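PDB 3AF6: putative uncharacterized protein PH1404 from Pyrococcus horikoshii, which probably terminates transcription by cutting nascent RNA at the exit channel of RNA polymerase, using a metallo-beta-lactamase-type nuclease that depends on two zinc ions. Local coordinates for residues Asp508-Asn513 against Ser530-Lys535; Gly554-Gln559 against Ile567-Glu572. All blocks are in the same frame, centred on the assembly; numbering follows the deposited sequence.

Contact 1 of 2, residues Asp508-Asn513 against Ser530-Lys535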
loop_
_atom_site.group_PDB
_atom_site.type_symbol
_atom_site.label_atom_id
_atom_site.label_comp_id
_atom_site.label_asym_id
_atom_site.label_seq_id
_atom_site.Cartn_x
_atom_site.Cartn_y
_atom_site.Cartn_z
ATOM N N ASP A 508 -1.337 1.169 -32.866
ATOM C CA ASP A 508 -0.178 1.138 -33.748
ATOM C C ASP A 508 0.709 -0.050 -33.387
ATOM O O ASP A 508 0.948 -0.938 -34.215
ATOM C CB ASP A 508 0.624 2.433 -33.611
ATOM C CG ASP A 508 -0.186 3.656 -33.976
ATOM O OD1 ASP A 508 0.344 4.782 -33.855
ATOM O OD2 ASP A 508 -1.354 3.488 -34.388
ATOM N N ILE A 509 1.184 -0.058 -32.141
ATOM C CA ILE A 509 2.049 -1.118 -31.629
ATOM C C ILE A 509 1.559 -2.507 -32.033
ATOM O O ILE A 509 2.338 -3.344 -32.490
ATOM C CB ILE A 509 2.147 -1.068 -30.083
ATOM C CG1 ILE A 509 2.637 0.310 -29.628
ATOM C CG2 ILE A 509 3.105 -2.137 -29.588
ATOM C CD1 ILE A 509 2.725 0.472 -28.127
ATOM N N ILE A 510 0.265 -2.747 -31.858
ATOM C CA ILE A 510 -0.330 -4.035 -32.194
ATOM C C ILE A 510 -0.216 -4.300 -33.688
ATOM O O ILE A 510 0.190 -5.386 -34.110
ATOM C CB ILE A 510 -1.817 -4.070 -31.796
ATOM C CG1 ILE A 510 -1.954 -3.712 -30.313
ATOM C CG2 ILE A 510 -2.400 -5.449 -32.069
ATOM C CD1 ILE A 510 -3.371 -3.414 -29.869
ATOM N N ASP A 511 -0.569 -3.294 -34.485
ATOM C CA ASP A 511 -0.515 -3.413 -35.937
ATOM C C ASP A 511 0.911 -3.486 -36.468
ATOM O O ASP A 511 1.194 -4.259 -37.385
ATOM C CB ASP A 511 -1.247 -2.241 -36.599
ATOM C CG ASP A 511 -2.742 -2.248 -36.319
ATOM O OD1 ASP A 511 -3.373 -3.323 -36.435
ATOM O OD2 ASP A 511 -3.286 -1.169 -35.993
ATOM N N SER A 512 1.807 -2.686 -35.891
ATOM C CA SER A 512 3.203 -2.668 -36.320
ATOM C C SER A 512 3.800 -4.070 -36.431
ATOM O O SER A 512 3.206 -5.051 -35.989
ATOM C CB SER A 512 4.046 -1.835 -35.355
ATOM O OG SER A 512 5.404 -1.825 -35.759
ATOM N N ASN A 513 4.978 -4.158 -37.036
ATOM C CA ASN A 513 5.647 -5.441 -37.197
ATOM C C ASN A 513 6.986 -5.465 -36.484
ATOM O O ASN A 513 7.721 -6.451 -36.562
ATOM C CB ASN A 513 5.835 -5.765 -38.678
ATOM C CG ASN A 513 4.761 -6.693 -39.202
ATOM O OD1 ASN A 513 3.564 -6.433 -39.045
ATOM N ND2 ASN A 513 5.180 -7.790 -39.827
ATOM N N SER A 530 -4.014 -4.860 -20.932
ATOM C CA SER A 530 -3.544 -6.228 -21.136
ATOM C C SER A 530 -4.506 -7.121 -21.920
ATOM O O SER A 530 -4.076 -7.975 -22.691
ATOM C CB SER A 530 -3.218 -6.876 -19.790
ATOM O OG SER A 530 -4.323 -6.808 -18.915
ATOM N N VAL A 531 -5.803 -6.924 -21.734
ATOM C CA VAL A 531 -6.789 -7.740 -22.430
ATOM C C VAL A 531 -6.848 -7.476 -23.938
ATOM O O VAL A 531 -7.037 -8.398 -24.730
ATOM C CB VAL A 531 -8.183 -7.536 -21.816
ATOM C CG1 VAL A 531 -9.215 -8.336 -22.579
ATOM C CG2 VAL A 531 -8.156 -7.965 -20.357
ATOM N N GLU A 532 -6.674 -6.224 -24.336
ATOM C CA GLU A 532 -6.712 -5.890 -25.750
ATOM C C GLU A 532 -5.553 -6.562 -26.466
ATOM O O GLU A 532 -5.749 -7.211 -27.494
ATOM C CB GLU A 532 -6.637 -4.378 -25.944
ATOM C CG GLU A 532 -6.774 -3.943 -27.391
ATOM C CD GLU A 532 -6.833 -2.431 -27.537
ATOM O OE1 GLU A 532 -6.771 -1.938 -28.692
ATOM O OE2 GLU A 532 -6.944 -1.736 -26.494
ATOM N N TYR A 533 -4.349 -6.403 -25.917
ATOM C CA TYR A 533 -3.154 -7.018 -26.488
ATOM C C TYR A 533 -3.410 -8.506 -26.597
ATOM O O TYR A 533 -3.228 -9.094 -27.661
ATOM C CB TYR A 533 -1.935 -6.784 -25.592
ATOM C CG TYR A 533 -1.463 -5.352 -25.529
ATOM C CD1 TYR A 533 -0.906 -4.733 -26.646
ATOM C CD2 TYR A 533 -1.585 -4.611 -24.357
ATOM C CE1 TYR A 533 -0.482 -3.407 -26.596
ATOM C CE2 TYR A 533 -1.167 -3.281 -24.295
ATOM C CZ TYR A 533 -0.619 -2.688 -25.418
ATOM O OH TYR A 533 -0.219 -1.372 -25.370
ATOM N N PHE A 534 -3.846 -9.114 -25.496
ATOM C CA PHE A 534 -4.120 -10.548 -25.494
ATOM C C PHE A 534 -4.983 -10.944 -26.681
ATOM O O PHE A 534 -4.550 -11.714 -27.542
ATOM C CB PHE A 534 -4.826 -10.983 -24.211
ATOM C CG PHE A 534 -5.321 -12.406 -24.254
ATOM C CD1 PHE A 534 -4.425 -13.468 -24.265
ATOM C CD2 PHE A 534 -6.686 -12.681 -24.328
ATOM C CE1 PHE A 534 -4.876 -14.787 -24.351
ATOM C CE2 PHE A 534 -7.149 -13.994 -24.416
ATOM C CZ PHE A 534 -6.238 -15.052 -24.428
ATOM N N LYS A 535 -6.205 -10.415 -26.711
ATOM C CA LYS A 535 -7.154 -10.691 -27.787
ATOM C C LYS A 535 -6.500 -10.609 -29.159
ATOM O O LYS A 535 -6.633 -11.519 -29.979
ATOM C CB LYS A 535 -8.311 -9.685 -27.756
ATOM C CG LYS A 535 -9.355 -9.905 -26.682
ATOM C CD LYS A 535 -10.454 -8.857 -26.807
ATOM C CE LYS A 535 -11.590 -9.105 -25.825
ATOM N NZ LYS A 535 -12.673 -8.086 -25.945
#
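I510 and Y533 form the main contact between two neighbouring helices of the beta-CASP domain, and the pair shows how the helices of successive beta-alpha-beta crossovers pack together. Helix 503-511 leads from strand 497-499 to strand 516-520, and helix 529-537 from there to strand 544-547, all in one parallel sheet. The backbones come nearest at I510 and Y533, whose CA atoms are 7.0 Å apart, and side chains make the contact, without any polar link between the two segments.

The I510 side chain can be followed outward. The bond from CA to CB is directed toward the second helix. At CB the chain forks, and the CG1 branch, set beside the backbone N (chi1 -55°), reaches the tyrosine. I510 CG1 lies 3.9 Å from Y533 CD1, with Y533 CE1 next along the same ring side. The chain then runs on extended, and its tip passes beyond the ring to the preceding residue, where I510 CD1 is 3.9 Å from E532 OE1. There the two side chains cross at about a right angle, a methyl against a carboxylate.

E532 comes to this position on an extended chain; its other oxygen, OE2, has a long, weak ion pair with R506, one turn earlier on the isoleucine's own helix. The tyrosine is fixed at its far end too, because its hydroxyl is hydrogen-bonded to OD2 of D459, at the end of strand 456-459. That bond ties the ring to the sheet, and V500 touches both Y533 and I509. The remaining link between the helices is loose: I509 CD1 approaches the same hydroxyl, Y533 OH, at 4.4 Å.

Contact 2 of 2, residues Gly554-Gln559 against Ile567-Glu572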
loop_
_atom_site.group_PDB
_atom_site.type_symbol
_atom_site.label_atom_id
_atom_site.label_comp_id
_atom_site.label_asym_id
_atom_site.label_seq_id
_atom_site.Cartn_x
_atom_site.Cartn_y
_atom_site.Cartn_z
ATOM N N GLY A 554 -10.968 -18.116 -11.713
ATOM C CA GLY A 554 -12.031 -17.285 -12.250
ATOM C C GLY A 554 -11.554 -16.184 -13.178
ATOM O O GLY A 554 -12.361 -15.404 -13.686
ATOM N N THR A 555 -10.246 -16.116 -13.405
ATOM C CA THR A 555 -9.667 -15.094 -14.280
ATOM C C THR A 555 -9.424 -15.615 -15.694
ATOM O O THR A 555 -9.248 -16.814 -15.900
ATOM C CB THR A 555 -8.308 -14.601 -13.740
ATOM O OG1 THR A 555 -7.421 -15.718 -13.613
ATOM C CG2 THR A 555 -8.467 -13.928 -12.382
ATOM N N LEU A 556 -9.421 -14.709 -16.666
ATOM C CA LEU A 556 -9.149 -15.082 -18.049
ATOM C C LEU A 556 -7.694 -15.556 -18.084
ATOM O O LEU A 556 -7.298 -16.353 -18.938
ATOM C CB LEU A 556 -9.323 -13.871 -18.970
ATOM C CG LEU A 556 -8.719 -13.963 -20.379
ATOM C CD1 LEU A 556 -9.268 -15.182 -21.099
ATOM C CD2 LEU A 556 -9.024 -12.693 -21.164
ATOM N N GLY A 557 -6.911 -15.056 -17.131
ATOM C CA GLY A 557 -5.507 -15.412 -17.042
ATOM C C GLY A 557 -5.253 -16.871 -16.725
ATOM O O GLY A 557 -4.516 -17.542 -17.452
ATOM N N ARG A 558 -5.841 -17.376 -15.642
ATOM C CA ARG A 558 -5.640 -18.778 -15.290
ATOM C C ARG A 558 -6.156 -19.653 -16.424
ATOM O O ARG A 558 -5.576 -20.689 -16.746
ATOM C CB ARG A 558 -6.372 -19.137 -13.993
ATOM C CG ARG A 558 -6.540 -20.643 -13.802
ATOM C CD ARG A 558 -7.106 -21.011 -12.442
ATOM N NE ARG A 558 -6.163 -20.729 -11.364
ATOM C CZ ARG A 558 -6.196 -21.309 -10.166
ATOM N NH1 ARG A 558 -7.131 -22.211 -9.891
ATOM N NH2 ARG A 558 -5.286 -20.996 -9.250
ATOM N N GLN A 559 -7.249 -19.212 -17.031
ATOM C CA GLN A 559 -7.871 -19.925 -18.129
ATOM C C GLN A 559 -6.866 -20.106 -19.265
ATOM O O GLN A 559 -6.670 -21.216 -19.759
ATOM C CB GLN A 559 -9.096 -19.143 -18.595
ATOM C CG GLN A 559 -10.036 -19.914 -19.493
ATOM C CD GLN A 559 -11.428 -19.307 -19.509
ATOM O OE1 GLN A 559 -11.607 -18.139 -19.853
ATOM N NE2 GLN A 559 -12.422 -20.101 -19.129
ATOM N N ILE A 567 -11.100 -19.504 -26.099
ATOM C CA ILE A 567 -11.785 -18.841 -25.005
ATOM C C ILE A 567 -12.957 -17.964 -25.403
ATOM O O ILE A 567 -12.802 -16.990 -26.141
ATOM C CB ILE A 567 -10.806 -17.981 -24.197
ATOM C CG1 ILE A 567 -9.682 -18.863 -23.653
ATOM C CG2 ILE A 567 -11.541 -17.279 -23.057
ATOM C CD1 ILE A 567 -8.613 -18.096 -22.939
ATOM N N PRO A 568 -14.156 -18.303 -24.909
ATOM C CA PRO A 568 -15.352 -17.527 -25.217
ATOM C C PRO A 568 -15.297 -16.251 -24.393
ATOM O O PRO A 568 -15.016 -16.293 -23.197
ATOM C CB PRO A 568 -16.496 -18.438 -24.759
ATOM C CG PRO A 568 -15.891 -19.807 -24.734
ATOM C CD PRO A 568 -14.517 -19.534 -24.191
ATOM N N MET A 569 -15.549 -15.123 -25.036
ATOM C CA MET A 569 -15.551 -13.846 -24.345
ATOM C C MET A 569 -16.751 -13.047 -24.803
ATOM O O MET A 569 -16.982 -12.887 -25.998
ATOM C CB MET A 569 -14.282 -13.062 -24.643
ATOM C CG MET A 569 -13.044 -13.605 -23.973
ATOM S SD MET A 569 -11.671 -12.504 -24.300
ATOM C CE MET A 569 -12.057 -11.126 -23.167
ATOM N N VAL A 570 -17.520 -12.556 -23.844
ATOM C CA VAL A 570 -18.699 -11.769 -24.147
ATOM C C VAL A 570 -18.298 -10.314 -24.398
ATOM O O VAL A 570 -17.606 -9.702 -23.584
ATOM C CB VAL A 570 -19.694 -11.840 -22.982
ATOM C CG1 VAL A 570 -18.988 -11.437 -21.692
ATOM C CG2 VAL A 570 -20.905 -10.943 -23.266
ATOM N N GLY A 571 -18.727 -9.771 -25.535
ATOM C CA GLY A 571 -18.409 -8.393 -25.866
ATOM C C GLY A 571 -19.620 -7.472 -25.814
ATOM O O GLY A 571 -20.479 -7.605 -24.940
ATOM N N GLU A 572 -19.696 -6.536 -26.755
ATOM C CA GLU A 572 -20.814 -5.605 -26.798
ATOM C C GLU A 572 -22.081 -6.240 -27.357
ATOM O O GLU A 572 -22.052 -7.330 -27.939
ATOM C CB GLU A 572 -20.455 -4.381 -27.630
ATOM C CG GLU A 572 -19.263 -3.627 -27.110
ATOM C CD GLU A 572 -19.046 -2.334 -27.855
ATOM O OE1 GLU A 572 -19.043 -2.369 -29.106
ATOM O OE2 GLU A 572 -18.876 -1.287 -27.189
#
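The first turn of helix 556-561 lies against the first strand of a beta hairpin, 566-570 paired antiparallel with 576-580, and the backbones are closest at Q559 and I567, whose CA atoms are 8.0 Å apart. Everything that crosses is side chain, a short helix laid against a beta hairpin in the beta-CASP region.

Each branch of I567 meets both L556 and Q559. I567 CD1 is 3.5 Å from L556 CD1, and I567 CG2 is 3.7 Å from the same methyl. That CG2 also lies off the face of the Q559 amide, by its oxygen, 3.3 Å from Q559 OE1. The glutamine chain is extended and slides past the isoleucine in the opposite direction, and its CG also comes near I567 CD1. L556 is forked to serve both strand residues: with CG opposite the backbone N (chi1 164°), one methyl goes to I567 and the other to M569. The methionine meets it at about a right angle, bending at its last torsion (chi3 76°) to bring M569 CE within 4.0 Å of L556 CD2.

F534, from helix 529-537, packs on both L556 and I567. R558 reaches elsewhere, in salt bridges with E553 and with E620, which lies in the predicted C-terminal metallo-beta-lactamase region. The helix start itself is fixed by an N-cap, where R558 N donates an almost straight bond (170°) to T555 OG1 over 3.1 Å.

Overall arrangement
Followed from the N terminus, the chain runs along helix 503-511, through strand 516-520 of the parallel sheet, and back on helix 529-537, where contact 1 closes a loop, with 16 residues between its segments. It then passes strand 544-547 before helix 556-561 and the hairpin strand 566-570 close the shorter loop of contact 2. The two loops follow in series, neither nesting nor crossing, and their centres are about 17 Å apart. Y533 and E532 turn to helix 503-511, whereas V531, F534 and K535 pack on the second pair, with V531 CG1 4.0 Å from M569 CE. Helix 529-537 thus lies between helix 503-511 and the pairing of helix 556-561 with the hairpin.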